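Local coordinates for protein type I polyketide synthase PikAII (Streptomyces venezuelae, PDB 3QP9) that serves as a C2-type ketoreductase domain of a modular polyketide synthase, probably epimerising the substituted carbon next to the keto group of the growing chain rather than reducing the ketone, at residues Ser442-Ser447 and Ala469-Ala474; Val403-Gly408 and Ala417-Leu422; Val181-His186 and Thr502-Thr507. All blocks are in the same frame, centred on the assembly; numbering follows the deposited sequence.

Interaction 1 (Ser442-Ser447 and Ala469-Ala474); sequences SPWEGS and ATALTA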
loop_
_atom_site.group_PDB
_atom_site.type_symbol
_atom_site.label_atom_id
_atom_site.label_comp_id
_atom_site.label_asym_id
_atom_site.label_seq_id
_atom_site.Cartn_x
_atom_site.Cartn_y
_atom_site.Cartn_z
ATOM N N SER A 442 -7.440 3.715 10.338
ATOM C CA SER A 442 -6.917 4.909 10.899
ATOM C C SER A 442 -6.457 4.558 12.296
ATOM O O SER A 442 -6.843 3.529 12.812
ATOM C CB SER A 442 -7.985 6.049 10.879
ATOM O OG SER A 442 -9.063 5.750 11.704
ATOM N N PRO A 443 -5.613 5.409 12.930
ATOM C CA PRO A 443 -5.087 4.968 14.241
ATOM C C PRO A 443 -6.101 4.709 15.336
ATOM O O PRO A 443 -7.048 5.465 15.515
ATOM C CB PRO A 443 -4.177 6.168 14.660
ATOM C CG PRO A 443 -3.626 6.700 13.318
ATOM C CD PRO A 443 -4.885 6.566 12.400
ATOM N N TRP A 444 -5.820 3.694 16.147
ATOM C CA TRP A 444 -6.644 3.317 17.303
ATOM C C TRP A 444 -6.233 4.095 18.550
ATOM O O TRP A 444 -5.049 4.382 18.743
ATOM C CB TRP A 444 -6.381 1.881 17.612
ATOM C CG TRP A 444 -6.976 0.899 16.608
ATOM C CD1 TRP A 444 -7.115 1.064 15.222
ATOM C CD2 TRP A 444 -7.425 -0.429 16.891
ATOM N NE1 TRP A 444 -7.646 -0.084 14.674
ATOM C CE2 TRP A 444 -7.850 -1.003 15.660
ATOM C CE3 TRP A 444 -7.517 -1.192 18.072
ATOM C CZ2 TRP A 444 -8.364 -2.318 15.567
ATOM C CZ3 TRP A 444 -8.046 -2.494 17.984
ATOM C CH2 TRP A 444 -8.450 -3.049 16.735
ATOM N N GLU A 445 -7.217 4.394 19.382
ATOM C CA GLU A 445 -6.956 4.946 20.725
ATOM C C GLU A 445 -5.823 4.228 21.414
ATOM O O GLU A 445 -5.655 3.001 21.283
ATOM C CB GLU A 445 -8.185 4.835 21.610
ATOM C CG GLU A 445 -9.269 5.841 21.343
ATOM C CD GLU A 445 -10.443 5.702 22.296
ATOM O OE1 GLU A 445 -11.291 6.626 22.277
ATOM O OE2 GLU A 445 -10.562 4.667 23.022
ATOM N N GLY A 446 -5.060 5.010 22.168
ATOM C CA GLY A 446 -3.979 4.475 22.943
ATOM C C GLY A 446 -2.711 4.346 22.116
ATOM O O GLY A 446 -1.627 4.276 22.693
ATOM N N SER A 447 -2.813 4.300 20.780
ATOM C CA SER A 447 -1.615 4.024 19.998
ATOM C C SER A 447 -0.716 5.256 19.918
ATOM O O SER A 447 -1.187 6.400 20.102
ATOM C CB SER A 447 -1.945 3.467 18.606
ATOM O OG SER A 447 -2.321 4.521 17.765
ATOM N N ALA A 469 -13.050 -1.380 20.953
ATOM C CA ALA A 469 -14.293 -2.131 20.867
ATOM C C ALA A 469 -15.090 -1.899 19.568
ATOM O O ALA A 469 -15.599 -2.868 18.944
ATOM C CB ALA A 469 -15.185 -1.754 22.075
ATOM N N THR A 470 -15.331 -0.615 19.261
ATOM C CA THR A 470 -15.970 -0.195 18.033
ATOM C C THR A 470 -15.211 -0.646 16.777
ATOM O O THR A 470 -15.842 -1.182 15.859
ATOM C CB THR A 470 -16.155 1.324 18.028
ATOM O OG1 THR A 470 -16.811 1.637 19.247
ATOM C CG2 THR A 470 -17.031 1.777 16.883
ATOM N N ALA A 471 -13.892 -0.481 16.780
ATOM C CA ALA A 471 -13.045 -0.888 15.658
ATOM C C ALA A 471 -13.195 -2.395 15.449
ATOM O O ALA A 471 -13.290 -2.882 14.314
ATOM C CB ALA A 471 -11.550 -0.508 15.912
ATOM N N LEU A 472 -13.195 -3.171 16.532
ATOM C CA LEU A 472 -13.225 -4.622 16.334
ATOM C C LEU A 472 -14.600 -5.025 15.839
ATOM O O LEU A 472 -14.715 -5.971 15.107
ATOM C CB LEU A 472 -12.840 -5.426 17.596
ATOM C CG LEU A 472 -11.354 -5.340 17.913
ATOM C CD1 LEU A 472 -11.009 -5.758 19.383
ATOM C CD2 LEU A 472 -10.546 -6.144 16.884
ATOM N N THR A 473 -15.657 -4.319 16.242
ATOM C CA THR A 473 -16.981 -4.618 15.693
ATOM C C THR A 473 -16.985 -4.277 14.188
ATOM O O THR A 473 -17.536 -5.009 13.404
ATOM C CB THR A 473 -18.096 -3.844 16.479
ATOM O OG1 THR A 473 -18.060 -4.277 17.831
ATOM C CG2 THR A 473 -19.519 -4.151 15.908
ATOM N N ALA A 474 -16.326 -3.180 13.798
ATOM C CA ALA A 474 -16.267 -2.815 12.382
ATOM C C ALA A 474 -15.507 -3.892 11.614
ATOM O O ALA A 474 -15.890 -4.272 10.516
ATOM C CB ALA A 474 -15.607 -1.458 12.232
#
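The indole of Trp444 carries the CB methyl of Ala471 on one face. At its edge, near the ring plane, it meets CD2 of Leu472. The edge also faces Ser442 O, which lies in the ring plane 3.5 Å from Trp444 CD1. This joins two parts of a Rossmann-type ketoreductase fold: the loop after strand 435-441 and helix 468-481. Ala471 CB stands 3.9 Å from the centroid of the Trp444 six-membered ring. It is 22° off the ring normal, so this is a CH-pi contact, set toward the rim. The methyl is 3.7 Å from both CE2 and CZ2 of Trp444. Leu472 reaches the far end of the benzo ring, with its CD2 3.7 Å from Trp444 CH2. The two side chains cross at about a right angle. Trp444 has CG beside its backbone N and anti to the carbonyl carbon (chi1 -72°), which sends the indole out to the helix although its CB does not point there. No hydrogen bond spans the two segments; the contact is apolar. Helix 262-274 adds to the same cluster, with Ala263 against Trp444 and Ala267 against Leu472. Trp441 meets the Trp444 ring edge-to-face. The backbone at Trp444 is fixed by a type II beta turn from Trp444 to Ser447, with Gly446 at its third position. Trp444 O accepts two bonds there, one from Ser447 N and one from Ser447 OG at 2.9 Å, the latter in the carbonyl plane.

Interaction 2 (Val403-Gly408 and Ala417-Leu422); sequences VAAIWG and AGTAFL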
loop_
_atom_site.group_PDB
_atom_site.type_symbol
_atom_site.label_atom_id
_atom_site.label_comp_id
_atom_site.label_asym_id
_atom_site.label_seq_id
_atom_site.Cartn_x
_atom_site.Cartn_y
_atom_site.Cartn_z
ATOM N N VAL A 403 -4.482 3.664 6.724
ATOM C CA VAL A 403 -4.849 4.754 5.855
ATOM C C VAL A 403 -3.596 5.439 5.171
ATOM O O VAL A 403 -3.788 6.181 4.210
ATOM C CB VAL A 403 -5.739 5.828 6.567
ATOM C CG1 VAL A 403 -7.110 5.236 7.053
ATOM C CG2 VAL A 403 -5.001 6.509 7.793
ATOM N N ALA A 404 -2.366 5.160 5.637
ATOM C CA ALA A 404 -1.117 5.752 5.010
ATOM C C ALA A 404 -0.983 5.142 3.605
ATOM O O ALA A 404 -0.576 5.818 2.662
ATOM C CB ALA A 404 0.133 5.444 5.841
ATOM N N ALA A 405 -1.491 3.931 3.444
ATOM C CA ALA A 405 -1.443 3.294 2.164
ATOM C C ALA A 405 -2.617 3.656 1.242
ATOM O O ALA A 405 -2.618 3.294 0.040
ATOM C CB ALA A 405 -1.400 1.739 2.383
ATOM N N ILE A 406 -3.644 4.270 1.807
ATOM C CA ILE A 406 -4.880 4.581 1.067
ATOM C C ILE A 406 -4.794 5.996 0.476
ATOM O O ILE A 406 -4.827 6.171 -0.738
ATOM C CB ILE A 406 -6.065 4.511 1.976
ATOM C CG1 ILE A 406 -6.235 3.037 2.484
ATOM C CG2 ILE A 406 -7.375 4.966 1.200
ATOM C CD1 ILE A 406 -6.383 1.943 1.382
ATOM N N TRP A 407 -4.550 6.977 1.334
ATOM C CA TRP A 407 -4.465 8.330 0.882
ATOM C C TRP A 407 -3.065 8.911 1.113
ATOM O O TRP A 407 -2.660 9.818 0.391
ATOM C CB TRP A 407 -5.586 9.187 1.523
ATOM C CG TRP A 407 -5.695 9.204 3.047
ATOM C CD1 TRP A 407 -4.782 9.710 3.950
ATOM C CD2 TRP A 407 -6.823 8.779 3.820
ATOM N NE1 TRP A 407 -5.264 9.588 5.226
ATOM C CE2 TRP A 407 -6.511 9.019 5.178
ATOM C CE3 TRP A 407 -8.072 8.171 3.487
ATOM C CZ2 TRP A 407 -7.414 8.740 6.213
ATOM C CZ3 TRP A 407 -8.960 7.856 4.525
ATOM C CH2 TRP A 407 -8.611 8.144 5.877
ATOM N N GLY A 408 -2.297 8.395 2.070
ATOM C CA GLY A 408 -0.908 8.964 2.262
ATOM C C GLY A 408 -0.915 10.123 3.257
ATOM O O GLY A 408 -1.967 10.781 3.502
ATOM N N ALA A 417 4.499 2.612 1.609
ATOM C CA ALA A 417 5.051 1.544 0.785
ATOM C C ALA A 417 4.741 0.137 1.336
ATOM O O ALA A 417 4.237 -0.723 0.604
ATOM C CB ALA A 417 6.634 1.750 0.592
ATOM N N GLY A 418 5.074 -0.110 2.622
ATOM C CA GLY A 418 4.986 -1.480 3.166
ATOM C C GLY A 418 3.521 -1.929 3.279
ATOM O O GLY A 418 3.173 -3.042 2.999
ATOM N N THR A 419 2.673 -0.997 3.705
ATOM C CA THR A 419 1.294 -1.253 4.012
ATOM C C THR A 419 0.555 -1.340 2.664
ATOM O O THR A 419 -0.406 -2.146 2.511
ATOM C CB THR A 419 0.971 -0.120 5.005
ATOM O OG1 THR A 419 0.619 -0.613 6.287
ATOM C CG2 THR A 419 0.363 1.194 4.566
ATOM N N ALA A 420 1.020 -0.585 1.655
ATOM C CA ALA A 420 0.377 -0.803 0.309
ATOM C C ALA A 420 0.626 -2.174 -0.229
ATOM O O ALA A 420 -0.135 -2.670 -1.080
ATOM C CB ALA A 420 0.795 0.287 -0.766
ATOM N N PHE A 421 1.664 -2.848 0.285
ATOM C CA PHE A 421 1.913 -4.206 -0.222
ATOM C C PHE A 421 0.839 -5.113 0.299
ATOM O O PHE A 421 0.373 -6.073 -0.465
ATOM C CB PHE A 421 3.281 -4.736 0.226
ATOM C CG PHE A 421 3.571 -6.135 -0.240
ATOM C CD1 PHE A 421 4.115 -6.347 -1.513
ATOM C CD2 PHE A 421 3.307 -7.232 0.610
ATOM C CE1 PHE A 421 4.377 -7.638 -1.958
ATOM C CE2 PHE A 421 3.564 -8.459 0.213
ATOM C CZ PHE A 421 4.135 -8.694 -1.090
ATOM N N LEU A 422 0.405 -4.866 1.564
ATOM C CA LEU A 422 -0.756 -5.655 2.166
ATOM C C LEU A 422 -2.031 -5.528 1.390
ATOM O O LEU A 422 -2.779 -6.555 1.108
ATOM C CB LEU A 422 -0.996 -5.212 3.624
ATOM C CG LEU A 422 0.219 -5.144 4.508
ATOM C CD1 LEU A 422 -0.174 -4.728 5.899
ATOM C CD2 LEU A 422 0.845 -6.605 4.591
#
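Ala405 points its CB toward helix 413-426, where it meets the backbone and methyl of Ala420. Ala405 CB lies 3.4 Å from Ala420 N. Ala420 turns its own methyl off to one side, and Ala405 CB is 4.1 Å from Ala420 CB. Thr419 points its CB back toward the loop. Its CG2 is modelled too near Ala405 CB, so the detail of that methyl is doubtful. Small side chains let the backbones come close: the CA atoms of Ala405 and Ala420 are 4.9 Å apart. No hydrogen bond joins the segments. Ala404 N bonds to Ser402 OG, and Ile406 O accepts from Arg231 NH1 of strand 227-235. Further along, Trp407 lays one ring face over Val403 CB, within the same loop. Along the helix, Ala404 touches Tyr415 and Ala405 touches Asp423. All the touching residues are buried, near the centre of the chain. The loop follows the strand that ends in Ser401 and Ser402, and the helix carries Tyr415. This is consistent with the serine-bearing strand end and tyrosine-bearing helix of the short-chain dehydrogenase/reductase fold, to which ketoreductases belong.

Interaction 3 (Val181-His186 and Thr502-Thr507); sequences VAALEH and TARPGT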
loop_
_atom_site.group_PDB
_atom_site.type_symbol
_atom_site.label_atom_id
_atom_site.label_comp_id
_atom_site.label_asym_id
_atom_site.label_seq_id
_atom_site.Cartn_x
_atom_site.Cartn_y
_atom_site.Cartn_z
ATOM N N VAL A 181 2.636 9.749 -1.165
ATOM C CA VAL A 181 3.318 10.548 -0.126
ATOM C C VAL A 181 4.256 11.607 -0.793
ATOM O O VAL A 181 4.220 12.815 -0.404
ATOM C CB VAL A 181 4.067 9.659 0.933
ATOM C CG1 VAL A 181 4.958 10.649 1.942
ATOM C CG2 VAL A 181 3.036 8.831 1.690
ATOM N N ALA A 182 4.980 11.188 -1.849
ATOM C CA ALA A 182 5.818 12.127 -2.623
ATOM C C ALA A 182 5.003 13.288 -3.226
ATOM O O ALA A 182 5.461 14.443 -3.219
ATOM C CB ALA A 182 6.610 11.396 -3.716
ATOM N N ALA A 183 3.816 12.990 -3.722
ATOM C CA ALA A 183 2.859 14.050 -4.086
ATOM C C ALA A 183 2.592 15.110 -3.018
ATOM O O ALA A 183 2.381 16.313 -3.359
ATOM C CB ALA A 183 1.477 13.452 -4.504
ATOM N N LEU A 184 2.478 14.686 -1.761
ATOM C CA LEU A 184 2.119 15.654 -0.693
ATOM C C LEU A 184 3.349 16.376 -0.232
ATOM O O LEU A 184 3.292 17.567 0.102
ATOM C CB LEU A 184 1.518 14.971 0.509
ATOM C CG LEU A 184 0.199 14.257 0.267
ATOM C CD1 LEU A 184 -0.226 13.384 1.476
ATOM C CD2 LEU A 184 -0.816 15.300 -0.086
ATOM N N GLU A 185 4.480 15.674 -0.281
ATOM C CA GLU A 185 5.762 16.260 0.144
ATOM C C GLU A 185 6.492 17.101 -0.912
ATOM O O GLU A 185 7.249 18.030 -0.575
ATOM C CB GLU A 185 6.682 15.172 0.759
ATOM C CG GLU A 185 6.135 14.459 2.027
ATOM C CD GLU A 185 7.143 13.459 2.558
ATOM O OE1 GLU A 185 8.177 13.187 1.888
ATOM O OE2 GLU A 185 6.885 12.911 3.632
ATOM N N HIS A 186 6.333 16.770 -2.188
ATOM C CA HIS A 186 6.964 17.550 -3.259
ATOM C C HIS A 186 5.915 17.921 -4.315
ATOM O O HIS A 186 5.945 17.457 -5.472
ATOM C CB HIS A 186 8.140 16.759 -3.866
ATOM C CG HIS A 186 9.154 16.347 -2.858
ATOM N ND1 HIS A 186 10.108 17.224 -2.383
ATOM C CD2 HIS A 186 9.392 15.161 -2.246
ATOM C CE1 HIS A 186 10.873 16.611 -1.496
ATOM N NE2 HIS A 186 10.462 15.357 -1.387
ATOM N N THR A 502 -4.257 21.173 1.026
ATOM C CA THR A 502 -3.677 22.504 1.278
ATOM C C THR A 502 -2.419 22.703 0.423
ATOM O O THR A 502 -2.249 23.768 -0.151
ATOM C CB THR A 502 -3.506 22.858 2.813
ATOM O OG1 THR A 502 -4.803 22.921 3.450
ATOM C CG2 THR A 502 -2.864 24.244 3.029
ATOM N N ALA A 503 -1.571 21.690 0.314
ATOM C CA ALA A 503 -0.355 21.799 -0.503
ATOM C C ALA A 503 -0.471 21.248 -1.916
ATOM O O ALA A 503 0.161 21.742 -2.856
ATOM C CB ALA A 503 0.812 21.119 0.210
ATOM N N ARG A 504 -1.296 20.220 -2.070
ATOM C CA ARG A 504 -1.340 19.522 -3.320
ATOM C C ARG A 504 -2.811 19.397 -3.726
ATOM O O ARG A 504 -3.547 18.761 -3.029
ATOM C CB ARG A 504 -0.712 18.108 -3.071
ATOM C CG ARG A 504 -0.951 17.073 -4.148
ATOM C CD ARG A 504 -0.116 17.377 -5.338
ATOM N NE ARG A 504 -0.314 16.417 -6.371
ATOM C CZ ARG A 504 0.445 16.278 -7.474
ATOM N NH1 ARG A 504 0.133 15.283 -8.337
ATOM N NH2 ARG A 504 1.507 17.070 -7.713
ATOM N N PRO A 505 -3.229 20.016 -4.855
ATOM C CA PRO A 505 -4.610 19.667 -5.365
ATOM C C PRO A 505 -4.710 18.200 -5.773
ATOM O O PRO A 505 -3.725 17.600 -6.179
ATOM C CB PRO A 505 -4.792 20.542 -6.622
ATOM C CG PRO A 505 -3.564 21.451 -6.677
ATOM C CD PRO A 505 -2.549 21.072 -5.640
ATOM N N GLY A 506 -5.899 17.614 -5.676
ATOM C CA GLY A 506 -6.064 16.282 -6.211
ATOM C C GLY A 506 -7.503 15.944 -6.273
ATOM O O GLY A 506 -8.392 16.745 -5.887
ATOM N N THR A 507 -7.751 14.744 -6.731
ATOM C CA THR A 507 -9.139 14.379 -7.065
ATOM C C THR A 507 -9.557 13.097 -6.366
ATOM O O THR A 507 -10.683 12.543 -6.585
ATOM C CB THR A 507 -9.278 14.091 -8.553
ATOM O OG1 THR A 507 -8.276 13.119 -8.930
ATOM C CG2 THR A 507 -9.145 15.361 -9.452
#
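Ala183 meets Arg504 in two ways near the end of helix 170-185. Its CB lies over one face of the guanidinium, 3.9 Å from Arg504 NE and set toward the rim of the group. Its carbonyl O sits against the aliphatic part of the same side chain, 3.4 Å from Arg504 CD and 3.5 Å from Arg504 CG. Arg504 CG stands opposite the backbone N (chi1 166°), and the chain then bends at chi2 (74°), which wraps the methylenes round this carbonyl. None of these approaches is a hydrogen bond. Leu184 comes next. Its CB points away, but the branch turns back and CD2 reaches Arg504 CB at 4.1 Å. The Leu184 and Arg504 side chains cross at about a right angle. Leu184 O also approaches the methyl of Ala503, more loosely, at 4.3 Å. The helix belongs to the N-terminal Rossmann-like part of the ketoreductase, whereas 502-507 is in the loop between helices 493-501 and 513-516. The contact joins the C-terminal region to the N-terminal subdomain. The polar end of Arg504 is engaged beyond the helix: NH1 makes a salt bridge with Asp219 OD2, and NH2 bonds to Trp190 O at the start of strand 190-196. The Glu185 carboxylate accepts from the backbone N atoms of Leu358 and Gly411. His186 leaves helical angles, while its N still bonds to Ala182 O at 2.7 Å.

Along the chain, 181-186 comes first. Both segments of interaction 2 follow, then both of interaction 1, and 502-507 comes last. Interaction 3 therefore spans the other two in sequence. Interactions 1 and 2 have centres about 18 Å apart and follow two neighbouring parallel strands, 396-402 and 435-441. They touch where Ser442 N packs on Val403 CG1. Interactions 2 and 3 have centres about 16 Å apart and touch through Gly408 and the side chains of Val181 and Leu184. Interactions 1 and 3 do not touch; their centres are about 27 Å apart. Loop 403-408, in the C-terminal half, touches both helix 170-185 of the N-terminal half and loop 442-447, so it sits where the halves meet.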